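Local coordinates for protein chitosanase (Gynuella sunshinyii YC6258, PDB 6X2Q) that binds chitotetraose and, as a member of glycosyl hydrolase family 46, probably hydrolyses the glycosidic bonds of chitosan, at residues Pro134-Ala139 with Arg178-Thr183. Residues are numbered along the deposited sequence; the frame is centred on the assembly and turned at random.
Sequences PLTLLA and RRWLKT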
loop_
_atom_site.group_PDB
_atom_site.type_symbol
_atom_site.label_atom_id
_atom_site.label_comp_id
_atom_site.label_asym_id
_atom_site.label_seq_id
_atom_site.Cartn_x
_atom_site.Cartn_y
_atom_site.Cartn_z
ATOM N N PRO A 134 15.135 -6.547 6.462
ATOM C CA PRO A 134 13.672 -6.693 6.363
ATOM C C PRO A 134 12.896 -5.390 6.552
ATOM O O PRO A 134 11.860 -5.187 5.891
ATOM C CB PRO A 134 13.370 -7.706 7.469
ATOM C CG PRO A 134 14.634 -8.555 7.537
ATOM C CD PRO A 134 15.767 -7.604 7.281
ATOM N N LEU A 135 13.378 -4.497 7.429
ATOM C CA LEU A 135 12.696 -3.224 7.661
ATOM C C LEU A 135 12.653 -2.384 6.389
ATOM O O LEU A 135 11.628 -1.760 6.080
ATOM C CB LEU A 135 13.397 -2.446 8.783
ATOM C CG LEU A 135 12.842 -1.050 9.071
ATOM C CD1 LEU A 135 11.429 -1.179 9.591
ATOM C CD2 LEU A 135 13.693 -0.294 10.074
ATOM N N THR A 136 13.763 -2.347 5.638
ATOM C CA THR A 136 13.767 -1.653 4.350
ATOM C C THR A 136 12.732 -2.246 3.387
ATOM O O THR A 136 12.059 -1.507 2.656
ATOM C CB THR A 136 15.170 -1.706 3.742
ATOM O OG1 THR A 136 16.099 -1.296 4.732
ATOM C CG2 THR A 136 15.317 -0.758 2.549
ATOM N N LEU A 137 12.586 -3.578 3.375
ATOM C CA LEU A 137 11.588 -4.205 2.511
ATOM C C LEU A 137 10.181 -3.800 2.925
ATOM O O LEU A 137 9.328 -3.513 2.074
ATOM C CB LEU A 137 11.738 -5.733 2.547
ATOM C CG LEU A 137 12.773 -6.397 1.623
ATOM C CD1 LEU A 137 14.087 -5.633 1.577
ATOM C CD2 LEU A 137 13.030 -7.864 2.020
ATOM N N LEU A 138 9.927 -3.774 4.231
ATOM C CA LEU A 138 8.629 -3.354 4.721
ATOM C C LEU A 138 8.351 -1.910 4.312
ATOM O O LEU A 138 7.274 -1.600 3.788
ATOM C CB LEU A 138 8.595 -3.528 6.240
ATOM C CG LEU A 138 7.373 -2.940 6.940
ATOM C CD1 LEU A 138 6.104 -3.654 6.488
ATOM C CD2 LEU A 138 7.544 -3.044 8.439
ATOM N N ALA A 139 9.345 -1.035 4.475
ATOM C CA ALA A 139 9.170 0.371 4.128
ATOM C C ALA A 139 8.898 0.541 2.644
ATOM O O ALA A 139 8.065 1.365 2.252
ATOM C CB ALA A 139 10.408 1.169 4.530
ATOM N N ARG A 178 21.173 1.668 6.422
ATOM C CA ARG A 178 20.389 2.409 7.401
ATOM C C ARG A 178 20.343 3.888 7.056
ATOM O O ARG A 178 19.320 4.548 7.272
ATOM C CB ARG A 178 20.952 2.214 8.805
ATOM C CG ARG A 178 20.564 0.882 9.443
ATOM C CD ARG A 178 21.439 0.611 10.658
ATOM N NE ARG A 178 22.844 0.744 10.307
ATOM C CZ ARG A 178 23.829 0.657 11.196
ATOM N NH1 ARG A 178 23.540 0.457 12.478
ATOM N NH2 ARG A 178 25.094 0.783 10.812
ATOM N N ARG A 179 21.441 4.424 6.519
ATOM C CA ARG A 179 21.449 5.815 6.074
ATOM C C ARG A 179 20.504 6.009 4.888
ATOM O O ARG A 179 19.735 6.982 4.840
ATOM C CB ARG A 179 22.877 6.244 5.717
ATOM C CG ARG A 179 23.059 7.759 5.611
ATOM C CD ARG A 179 24.521 8.179 5.733
ATOM N NE ARG A 179 25.140 8.272 4.415
ATOM C CZ ARG A 179 25.027 9.323 3.609
ATOM N NH1 ARG A 179 24.339 10.383 4.005
ATOM N NH2 ARG A 179 25.608 9.320 2.412
ATOM N N TRP A 180 20.560 5.094 3.912
ATOM C CA TRP A 180 19.655 5.175 2.771
ATOM C C TRP A 180 18.209 5.102 3.229
ATOM O O TRP A 180 17.362 5.872 2.762
ATOM C CB TRP A 180 19.953 4.058 1.772
ATOM C CG TRP A 180 19.206 4.197 0.466
ATOM C CD1 TRP A 180 19.709 4.659 -0.717
ATOM C CD2 TRP A 180 17.835 3.848 0.208
ATOM N NE1 TRP A 180 18.734 4.634 -1.688
ATOM C CE2 TRP A 180 17.575 4.149 -1.142
ATOM C CE3 TRP A 180 16.799 3.327 0.993
ATOM C CZ2 TRP A 180 16.318 3.952 -1.728
ATOM C CZ3 TRP A 180 15.550 3.124 0.412
ATOM C CH2 TRP A 180 15.321 3.444 -0.935
ATOM N N LEU A 181 17.920 4.196 4.165
ATOM C CA LEU A 181 16.558 4.009 4.648
ATOM C C LEU A 181 16.073 5.230 5.419
ATOM O O LEU A 181 14.914 5.629 5.283
ATOM C CB LEU A 181 16.468 2.742 5.518
ATOM C CG LEU A 181 15.087 2.382 6.105
ATOM C CD1 LEU A 181 14.015 2.353 5.020
ATOM C CD2 LEU A 181 15.086 1.078 6.903
ATOM N N LYS A 182 16.935 5.833 6.239
ATOM C CA LYS A 182 16.503 7.000 7.005
ATOM C C LYS A 182 16.163 8.163 6.076
ATOM O O LYS A 182 15.152 8.859 6.265
ATOM C CB LYS A 182 17.587 7.397 8.000
ATOM C CG LYS A 182 17.083 8.237 9.164
ATOM C CD LYS A 182 18.138 9.206 9.625
ATOM C CE LYS A 182 18.436 9.066 11.124
ATOM N NZ LYS A 182 19.198 10.261 11.632
ATOM N N THR A 183 16.986 8.361 5.051
ATOM C CA THR A 183 16.711 9.371 4.045
ATOM C C THR A 183 15.389 9.088 3.327
ATOM O O THR A 183 14.584 10.004 3.101
ATOM C CB THR A 183 17.878 9.411 3.059
ATOM O OG1 THR A 183 19.099 9.638 3.780
ATOM C CG2 THR A 183 17.694 10.508 2.048
#
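L181 reaches across from helix 177-193 and packs against L135, T136 and A139 of helix 134-147. Its CG stands anti to the backbone N (chi1 -179°), and the two methyls divide the work beyond it. CD2 goes to the L135 side, meeting L135 CD2 at 3.7 Å where the two leucine side chains cross at about a right angle; CD1 lies 3.8 Å from A139 CB, the small residue one turn on in the same helix as L135. The T136 and L181 side chains pass each other pointing opposite ways, with T136 OG1 3.4 Å from L181 CD2, a van der Waals contact. A threonine suits this place because its two branches part: OG1, beside the backbone N (chi1 -49°), hydrogen-bonds to the carboxylate of E177, while CG2 lies 4.2 Å from L181 CD1. W180 is a looser, oblique neighbour of that methyl, and its NE1 hydrogen-bonds to T164 OG1 of helix 156-167. An alanine in place of L181 would probably open a gap where CD1 and CD2 had lain against A139, L135 and T136. The short helix segments run in roughly the same direction, at 24° with axes 10.6 Å apart, a spacing filled by side chains from both helices. No hydrogen bond links the two segments, whose buried contact is apolar; T136-E177 adds one polar tie between helices 134-147 and 177-193.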